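Local coordinates for fatty acid-binding protein homolog (PDB 6I8X) that binds fatty acids in the interior of its beta-barrel and may sequester potentially toxic ones outside the cell in a parasitic nematode, at residues E83-A88 / I111-P116. Residues are numbered along the deposited sequence; the frame is centred on the assembly and turned at random.
Sequences EFQDEA and IKVDDP
Gln85 meets Val113 with the flat face of its amide. From CB, which makes no contact with 111-116, the chain runs out fully extended: CG is anti to the backbone N (chi1 -168°), and the next bond is nearly straight as well (chi2 -179°). CG is the first atom to reach the valine, 4.0 Å from Val113 CG2. The amide carbon comes closer, with CD 3.7 Å from Val113 CG2, and the methyl stands almost squarely above it. That methyl sits over the whole group, with Gln85 OE1 3.8 Å and Gln85 NE2 4.1 Å from Val113 CG2. The third torsion (chi3 -61°) turns the amide so that this face is presented, while NE2 hydrogen-bonds to OE1 of Gln93.

Gln93 also hydrogen-bonds to Val113 through the backbone. In this ten-stranded antiparallel barrel of the fatty acid-binding protein family, strand 93-100 lies between 84-87 and 105-112 and hydrogen-bonds to both. Strands 84-87 and 105-112, each antiparallel to 93-100, run parallel to one another without bonding directly. Val113 follows just past the end of 105-112, and its CA is 8.5 Å from CA of Gln85. Only side chains span the gap, burying a modest 114 Å², and they do so at the surface, passing beside Lys95 of the middle strand, whose backbone pairs with Ile111. No hydrogen bond or salt bridge joins the two segments.

Two residues earlier on each segment there is a second, slighter touch. Glu83 reaches across until OE2 lies 3.9 Å from CD1 of Ile111, the two side chains crossing at about a right angle. On the isoleucine it is CD1, the tip of the longer branch, that does the touching.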
loop_
_atom_site.group_PDB
_atom_site.type_symbol
_atom_site.label_atom_id
_atom_site.label_comp_id
_atom_site.label_asym_id
_atom_site.label_seq_id
_atom_site.Cartn_x
_atom_site.Cartn_y
_atom_site.Cartn_z
ATOM N N GLU A 83 1.817 -13.171 -5.685
ATOM C CA GLU A 83 0.574 -12.530 -6.120
ATOM C C GLU A 83 -0.651 -13.217 -5.505
ATOM O O GLU A 83 -0.698 -14.446 -5.433
ATOM C CB GLU A 83 0.488 -12.561 -7.662
ATOM C CG GLU A 83 -0.658 -11.743 -8.234
ATOM C CD GLU A 83 -0.771 -11.760 -9.748
ATOM O OE1 GLU A 83 -1.268 -12.769 -10.297
ATOM O OE2 GLU A 83 -0.411 -10.743 -10.382
ATOM N N PHE A 84 -1.638 -12.418 -5.090
ATOM C CA PHE A 84 -2.921 -12.870 -4.547
ATOM C C PHE A 84 -4.029 -11.988 -5.135
ATOM O O PHE A 84 -3.757 -10.907 -5.666
ATOM C CB PHE A 84 -2.938 -12.795 -2.999
ATOM C CG PHE A 84 -2.759 -11.427 -2.356
ATOM C CD1 PHE A 84 -1.492 -10.938 -2.072
ATOM C CD2 PHE A 84 -3.864 -10.673 -1.968
ATOM C CE1 PHE A 84 -1.324 -9.705 -1.443
ATOM C CE2 PHE A 84 -3.704 -9.445 -1.330
ATOM C CZ PHE A 84 -2.435 -8.969 -1.061
ATOM N N GLN A 85 -5.269 -12.454 -5.055
ATOM C CA GLN A 85 -6.420 -11.693 -5.514
ATOM C C GLN A 85 -7.278 -11.317 -4.304
ATOM O O GLN A 85 -7.534 -12.168 -3.451
ATOM C CB GLN A 85 -7.245 -12.475 -6.550
ATOM C CG GLN A 85 -8.264 -11.569 -7.242
ATOM C CD GLN A 85 -9.118 -12.273 -8.259
ATOM O OE1 GLN A 85 -8.631 -12.818 -9.262
ATOM N NE2 GLN A 85 -10.422 -12.187 -8.061
ATOM N N ASP A 86 -7.697 -10.043 -4.224
ATOM C CA ASP A 86 -8.538 -9.537 -3.135
ATOM C C ASP A 86 -9.245 -8.237 -3.497
ATOM O O ASP A 86 -8.944 -7.611 -4.517
ATOM C CB ASP A 86 -7.718 -9.338 -1.848
ATOM C CG ASP A 86 -8.511 -9.481 -0.570
ATOM O OD1 ASP A 86 -9.727 -9.765 -0.650
ATOM O OD2 ASP A 86 -7.924 -9.297 0.509
ATOM N N GLU A 87 -10.198 -7.835 -2.649
ATOM C CA GLU A 87 -10.927 -6.603 -2.823
ATOM C C GLU A 87 -10.023 -5.437 -2.402
ATOM O O GLU A 87 -9.368 -5.489 -1.346
ATOM C CB GLU A 87 -12.238 -6.630 -2.018
ATOM C CG GLU A 87 -13.111 -5.411 -2.263
ATOM C CD GLU A 87 -14.480 -5.421 -1.614
ATOM O OE1 GLU A 87 -14.564 -5.671 -0.391
ATOM O OE2 GLU A 87 -15.463 -5.086 -2.313
ATOM N N ALA A 88 -9.987 -4.392 -3.252
ATOM C CA ALA A 88 -9.213 -3.189 -3.006
ATOM C C ALA A 88 -10.149 -2.076 -2.522
ATOM O O ALA A 88 -11.357 -2.320 -2.385
ATOM C CB ALA A 88 -8.455 -2.777 -4.260
ATOM N N ILE A 111 -3.121 -4.846 -10.050
ATOM C CA ILE A 111 -3.584 -5.070 -11.410
ATOM C C ILE A 111 -5.098 -5.206 -11.272
ATOM O O ILE A 111 -5.553 -6.035 -10.493
ATOM C CB ILE A 111 -2.952 -6.309 -12.123
ATOM C CG1 ILE A 111 -1.403 -6.252 -12.148
ATOM C CG2 ILE A 111 -3.514 -6.438 -13.530
ATOM C CD1 ILE A 111 -0.691 -7.576 -12.637
ATOM N N LYS A 112 -5.874 -4.406 -12.009
ATOM C CA LYS A 112 -7.332 -4.541 -11.960
ATOM C C LYS A 112 -7.747 -5.838 -12.673
ATOM O O LYS A 112 -7.205 -6.154 -13.733
ATOM C CB LYS A 112 -8.033 -3.300 -12.540
ATOM C CG LYS A 112 -8.099 -2.171 -11.543
ATOM C CD LYS A 112 -8.560 -0.869 -12.151
ATOM C CE LYS A 112 -8.435 0.255 -11.147
ATOM N NZ LYS A 112 -8.640 1.588 -11.770
ATOM N N VAL A 113 -8.628 -6.631 -12.034
ATOM C CA VAL A 113 -9.116 -7.899 -12.580
ATOM C C VAL A 113 -9.979 -7.637 -13.845
ATOM O O VAL A 113 -9.804 -8.312 -14.870
ATOM C CB VAL A 113 -9.838 -8.758 -11.493
ATOM C CG1 VAL A 113 -10.598 -9.941 -12.108
ATOM C CG2 VAL A 113 -8.845 -9.257 -10.449
ATOM N N ASP A 114 -10.871 -6.631 -13.769
ATOM C CA ASP A 114 -11.774 -6.241 -14.859
ATOM C C ASP A 114 -11.110 -5.327 -15.910
ATOM O O ASP A 114 -11.721 -5.045 -16.942
ATOM C CB ASP A 114 -13.063 -5.618 -14.296
ATOM C CG ASP A 114 -13.834 -6.532 -13.350
ATOM O OD1 ASP A 114 -13.877 -7.765 -13.605
ATOM O OD2 ASP A 114 -14.391 -6.017 -12.351
ATOM N N ASP A 115 -9.857 -4.896 -15.655
ATOM C CA ASP A 115 -9.048 -4.063 -16.548
ATOM C C ASP A 115 -7.566 -4.488 -16.393
ATOM O O ASP A 115 -6.809 -3.816 -15.691
ATOM C CB ASP A 115 -9.265 -2.564 -16.224
ATOM C CG ASP A 115 -8.758 -1.571 -17.262
ATOM O OD1 ASP A 115 -8.412 -2.004 -18.386
ATOM O OD2 ASP A 115 -8.743 -0.353 -16.961
ATOM N N PRO A 116 -7.128 -5.619 -17.002
ATOM C CA PRO A 116 -5.730 -6.071 -16.822
ATOM C C PRO A 116 -4.636 -5.124 -17.337
ATOM O O PRO A 116 -3.456 -5.335 -17.042
ATOM C CB PRO A 116 -5.697 -7.421 -17.552
ATOM C CG PRO A 116 -7.127 -7.845 -17.650
ATOM C CD PRO A 116 -7.877 -6.567 -17.848
#